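PDB 3ZH9: DNA polymerase III subunit delta from Bacillus subtilis, which probably acts as the wrench that opens the ring-shaped beta sliding clamp, within the clamp-loader complex that uses ATP hydrolysis to place it on primed DNA. Local coordinates for residues I223-I226 with T232-L235; N218-I223 with M293-L298. All blocks are in the same frame, centred on the assembly; numbering follows the deposited sequence.

Contact 1: residues I223-I226 with T232-L235; sequences INKI and TESL
The tight helical hairpin made by helix 215-227 and helix 231-243 is closed near its turn by Lys225 and Ile226, which meet Glu233 and Ser234. The backbones come very near here: the CA atoms of Lys225 and Ser234 lie 5.2 Å apart, an approach that suits a residue as small as serine. CB of Lys225 presses against CB of Ser234 at 3.4 Å, tighter than usual for two carbons. The serine hydroxyl takes no polar partner from residues 223-226; OG turns back to the carbonyl oxygens of Arg231 and Lys230, with chi1 at 68°, and so this buried polar atom is satisfied by carbonyls at the start of its own helix and just before it. That pairing lets it lie beside a purely aliphatic neighbour, CG1 of Ile226, at 3.8 Å.

On the outer side, lysine and glutamate suit a border with solvent. Lys225 bends at chi2 (-54°) and then runs on extended, while Glu233, extended beyond CG, crosses it at a slant. The carboxylate oxygen OE1 of Glu233 sits 3.2 Å from CD of Lys225 and 3.4 Å from its NZ, so it lies beside the aliphatic arm as well as the ammonium group. The salt bridge is long and its hydrogen bond weak. With an alanine here in place of Lys225, Glu233 would probably lose its positive mate and the methylene chain against which OE1 rests, leaving the carboxylate freer to swing.

On the buried side, away from the charged pair, the hairpin packs on helix 325-338, where Ile226 touches Leu333 and Leu336 and Ser234 touches Leu337, while Ile223, on another face of helix 215-227, leans on helix 248-269.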
loop_
_atom_site.group_PDB
_atom_site.type_symbol
_atom_site.label_atom_id
_atom_site.label_comp_id
_atom_site.label_asym_id
_atom_site.label_seq_id
_atom_site.Cartn_x
_atom_site.Cartn_y
_atom_site.Cartn_z
ATOM N N ILE A 223 22.572 -1.373 0.891
ATOM C CA ILE A 223 22.965 -1.505 -0.503
ATOM C C ILE A 223 23.523 -0.193 -1.032
ATOM O O ILE A 223 24.475 -0.193 -1.822
ATOM C CB ILE A 223 21.813 -2.040 -1.390
ATOM C CG1 ILE A 223 21.564 -3.515 -1.084
ATOM C CG2 ILE A 223 22.150 -1.890 -2.870
ATOM C CD1 ILE A 223 20.191 -4.010 -1.528
ATOM N N ASN A 224 22.957 0.930 -0.594
ATOM C CA ASN A 224 23.542 2.225 -0.963
ATOM C C ASN A 224 24.982 2.352 -0.500
ATOM O O ASN A 224 25.866 2.717 -1.270
ATOM C CB ASN A 224 22.741 3.384 -0.390
ATOM C CG ASN A 224 21.658 3.845 -1.321
ATOM O OD1 ASN A 224 21.681 3.545 -2.518
ATOM N ND2 ASN A 224 20.695 4.574 -0.781
ATOM N N LYS A 225 25.208 2.047 0.771
ATOM C CA LYS A 225 26.529 2.173 1.362
ATOM C C LYS A 225 27.533 1.292 0.648
ATOM O O LYS A 225 28.670 1.700 0.420
ATOM C CB LYS A 225 26.474 1.836 2.845
ATOM C CG LYS A 225 25.630 2.809 3.627
ATOM C CD LYS A 225 26.095 4.240 3.376
ATOM C CE LYS A 225 25.057 5.254 3.856
ATOM N NZ LYS A 225 25.479 6.662 3.589
ATOM N N ILE A 226 27.109 0.090 0.277
ATOM C CA ILE A 226 28.011 -0.838 -0.386
ATOM C C ILE A 226 28.407 -0.367 -1.779
ATOM O O ILE A 226 29.595 -0.271 -2.092
ATOM C CB ILE A 226 27.427 -2.254 -0.468
ATOM C CG1 ILE A 226 27.585 -2.964 0.880
ATOM C CG2 ILE A 226 28.138 -3.048 -1.554
ATOM C CD1 ILE A 226 26.794 -4.257 0.985
ATOM N N THR A 232 32.856 1.046 6.201
ATOM C CA THR A 232 32.507 0.898 7.606
ATOM C C THR A 232 31.030 1.201 7.862
ATOM O O THR A 232 30.372 0.485 8.622
ATOM C CB THR A 232 33.410 1.767 8.501
ATOM O OG1 THR A 232 34.785 1.429 8.263
ATOM C CG2 THR A 232 33.089 1.509 9.952
ATOM N N GLU A 233 30.512 2.247 7.218
ATOM C CA GLU A 233 29.087 2.583 7.317
ATOM C C GLU A 233 28.197 1.373 7.030
ATOM O O GLU A 233 27.190 1.150 7.710
ATOM C CB GLU A 233 28.723 3.710 6.347
ATOM C CG GLU A 233 29.072 5.114 6.822
ATOM C CD GLU A 233 28.750 6.183 5.784
ATOM O OE1 GLU A 233 28.600 5.844 4.591
ATOM O OE2 GLU A 233 28.650 7.369 6.160
ATOM N N SER A 234 28.573 0.598 6.017
ATOM C CA SER A 234 27.802 -0.572 5.631
ATOM C C SER A 234 28.097 -1.796 6.507
ATOM O O SER A 234 27.215 -2.627 6.731
ATOM C CB SER A 234 27.983 -0.885 4.140
ATOM O OG SER A 234 29.295 -1.308 3.846
ATOM N N LEU A 235 29.322 -1.912 7.009
ATOM C CA LEU A 235 29.613 -2.974 7.965
ATOM C C LEU A 235 28.790 -2.739 9.228
ATOM O O LEU A 235 28.251 -3.674 9.818
ATOM C CB LEU A 235 31.109 -3.041 8.299
ATOM C CG LEU A 235 32.037 -3.583 7.206
ATOM C CD1 LEU A 235 33.451 -3.805 7.750
ATOM C CD2 LEU A 235 31.487 -4.866 6.611
#

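Contact 2: residues N218-I223 with M293-L298; sequences NIFELI and MDQARL
Gln295 reaches across from helix 286-296 and lays its amide between the ring of Phe220 and the branched side chain of Ile223, both on helix 215-227. Its reach comes from a chain extended beyond CG, long enough to span backbones whose nearest CA atoms, those of Ile223 and Gln295, are 8.3 Å apart. CD of Gln295 comes within 3.3 Å of CE1 of Phe220, and the amide NE2 lies 3.5 Å from CD1 of the same ring. The two flat groups are inclined by 31°, so this is a slanted contact rather than a true stack. Phe220 can meet the amide because its CG stands anti to its own backbone N (chi1 176°), carrying the ring out toward the neighbouring helix.

Both helices belong to the all-helical C-terminal domain, the part that in clamp-loader subunits generally builds the collar of the assembled complex. A long amide suits this buried seam, since it can pack through its flat surface and still offer a donor and an acceptor. NE2 of Gln295 gives a weak, bent hydrogen bond to the carbonyl O of Phe220, 3.2 Å away with an angle of 128° at the hydrogen; that oxygen already serves the backbone bonding of its own helix, so the glutamine is an extra donor. NE2 has a further acceptor in OD1 of Asn224, while OE1 is held by NE2 of Gln258 on helix 248-269. Partners at both ends are likely to fix the amide's rotation.

Ile223 supplies the aliphatic wall: its CG2 methyl lies 3.4 Å from NE2 of Gln295, the two side chains meeting nearly at a right angle. The side chain of Gln295 also touches Ile262 of helix 248-269.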
loop_
_atom_site.group_PDB
_atom_site.type_symbol
_atom_site.label_atom_id
_atom_site.label_comp_id
_atom_site.label_asym_id
_atom_site.label_seq_id
_atom_site.Cartn_x
_atom_site.Cartn_y
_atom_site.Cartn_z
ATOM N N ASN A 218 16.565 -0.499 6.140
ATOM C CA ASN A 218 17.955 -0.826 6.460
ATOM C C ASN A 218 18.636 -1.562 5.304
ATOM O O ASN A 218 19.758 -1.219 4.918
ATOM C CB ASN A 218 18.051 -1.625 7.760
ATOM C CG ASN A 218 18.131 -0.726 8.992
ATOM O OD1 ASN A 218 18.864 0.263 9.004
ATOM N ND2 ASN A 218 17.360 -1.050 10.014
ATOM N N ILE A 219 17.945 -2.556 4.743
ATOM C CA ILE A 219 18.448 -3.280 3.566
ATOM C C ILE A 219 18.732 -2.314 2.419
ATOM O O ILE A 219 19.803 -2.356 1.809
ATOM C CB ILE A 219 17.451 -4.362 3.074
ATOM C CG1 ILE A 219 17.227 -5.432 4.144
ATOM C CG2 ILE A 219 17.914 -4.975 1.743
ATOM C CD1 ILE A 219 18.472 -5.808 4.907
ATOM N N PHE A 220 17.777 -1.435 2.124
ATOM C CA PHE A 220 17.998 -0.435 1.084
ATOM C C PHE A 220 19.295 0.331 1.341
ATOM O O PHE A 220 20.140 0.485 0.451
ATOM C CB PHE A 220 16.818 0.550 0.989
ATOM C CG PHE A 220 17.043 1.658 -0.007
ATOM C CD1 PHE A 220 16.917 1.422 -1.369
ATOM C CD2 PHE A 220 17.402 2.927 0.414
ATOM C CE1 PHE A 220 17.137 2.434 -2.293
ATOM C CE2 PHE A 220 17.623 3.938 -0.501
ATOM C CZ PHE A 220 17.494 3.688 -1.860
ATOM N N GLU A 221 19.448 0.810 2.563
ATOM C CA GLU A 221 20.595 1.651 2.919
ATOM C C GLU A 221 21.888 0.865 2.871
ATOM O O GLU A 221 22.931 1.377 2.443
ATOM C CB GLU A 221 20.414 2.260 4.314
ATOM C CG GLU A 221 19.447 3.437 4.359
ATOM C CD GLU A 221 19.878 4.595 3.462
ATOM O OE1 GLU A 221 21.059 4.630 3.042
ATOM O OE2 GLU A 221 19.029 5.471 3.176
ATOM N N LEU A 222 21.824 -0.381 3.323
ATOM C CA LEU A 222 22.994 -1.236 3.280
ATOM C C LEU A 222 23.496 -1.317 1.846
ATOM O O LEU A 222 24.694 -1.323 1.601
ATOM C CB LEU A 222 22.636 -2.630 3.776
ATOM C CG LEU A 222 23.691 -3.713 3.560
ATOM C CD1 LEU A 222 24.991 -3.316 4.232
ATOM C CD2 LEU A 222 23.169 -5.039 4.105
ATOM N N ILE A 223 22.572 -1.373 0.891
ATOM C CA ILE A 223 22.965 -1.505 -0.503
ATOM C C ILE A 223 23.523 -0.193 -1.032
ATOM O O ILE A 223 24.475 -0.193 -1.822
ATOM C CB ILE A 223 21.813 -2.040 -1.390
ATOM C CG1 ILE A 223 21.564 -3.515 -1.084
ATOM C CG2 ILE A 223 22.150 -1.890 -2.870
ATOM C CD1 ILE A 223 20.191 -4.010 -1.528
ATOM N N MET A 293 15.064 2.345 -9.099
ATOM C CA MET A 293 15.548 2.979 -10.316
ATOM C C MET A 293 16.851 3.714 -10.029
ATOM O O MET A 293 17.776 3.665 -10.836
ATOM C CB MET A 293 14.540 3.973 -10.883
ATOM C CG MET A 293 13.298 3.350 -11.507
ATOM S SD MET A 293 12.143 4.579 -12.140
ATOM C CE MET A 293 12.897 4.972 -13.721
ATOM N N ASP A 294 16.918 4.398 -8.886
ATOM C CA ASP A 294 18.114 5.180 -8.537
ATOM C C ASP A 294 19.289 4.242 -8.345
ATOM O O ASP A 294 20.397 4.504 -8.803
ATOM C CB ASP A 294 17.907 5.983 -7.256
ATOM C CG ASP A 294 16.953 7.160 -7.439
ATOM O OD1 ASP A 294 16.736 7.592 -8.593
ATOM O OD2 ASP A 294 16.435 7.664 -6.415
ATOM N N GLN A 295 19.038 3.131 -7.666
ATOM C CA GLN A 295 20.096 2.172 -7.404
ATOM C C GLN A 295 20.538 1.462 -8.685
ATOM O O GLN A 295 21.715 1.167 -8.859
ATOM C CB GLN A 295 19.659 1.164 -6.351
ATOM C CG GLN A 295 19.703 1.722 -4.942
ATOM C CD GLN A 295 19.412 0.671 -3.885
ATOM O OE1 GLN A 295 18.570 -0.210 -4.077
ATOM N NE2 GLN A 295 20.105 0.764 -2.759
ATOM N N ALA A 296 19.591 1.206 -9.583
ATOM C CA ALA A 296 19.889 0.481 -10.815
ATOM C C ALA A 296 20.945 1.211 -11.635
ATOM O O ALA A 296 21.745 0.579 -12.324
ATOM C CB ALA A 296 18.615 0.268 -11.654
ATOM N N ARG A 297 20.944 2.539 -11.562
ATOM C CA ARG A 297 21.943 3.341 -12.278
ATOM C C ARG A 297 23.366 3.052 -11.814
ATOM O O ARG A 297 24.322 3.282 -12.544
ATOM C CB ARG A 297 21.643 4.845 -12.144
ATOM C CG ARG A 297 20.305 5.241 -12.757
ATOM C CD ARG A 297 20.339 6.631 -13.382
ATOM N NE ARG A 297 19.562 6.626 -14.618
ATOM C CZ ARG A 297 20.017 6.994 -15.814
ATOM N NH1 ARG A 297 21.256 7.447 -15.966
ATOM N NH2 ARG A 297 19.212 6.924 -16.867
ATOM N N LEU A 298 23.512 2.533 -10.608
ATOM C CA LEU A 298 24.837 2.375 -10.033
ATOM C C LEU A 298 25.431 0.993 -10.273
ATOM O O LEU A 298 26.572 0.745 -9.905
ATOM C CB LEU A 298 24.781 2.669 -8.537
ATOM C CG LEU A 298 24.107 3.994 -8.173
ATOM C CD1 LEU A 298 24.125 4.185 -6.666
ATOM C CD2 LEU A 298 24.785 5.171 -8.873
#

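In the fold
After the parallel-sheet domain and the helices that follow it, the chain enters helix 215-227, from which both contacts start. Contact 1 closes a short loop, pairing residues 223-226 with 232-235 just beyond the turn into the next helix. Contact 2 closes a far longer one, from 218-223 to 293-298, and spans contact 1, overlapping it at Ile223, together with helices 248-269 and 275-282. Their centres lie about 10 Å apart. They also touch directly: CD1 of Leu222 packs against the carbonyl O of Ser234, 3.4 Å away. Helix 215-227 thereby joins helix 231-243 to helix 286-296 within one C-terminal bundle.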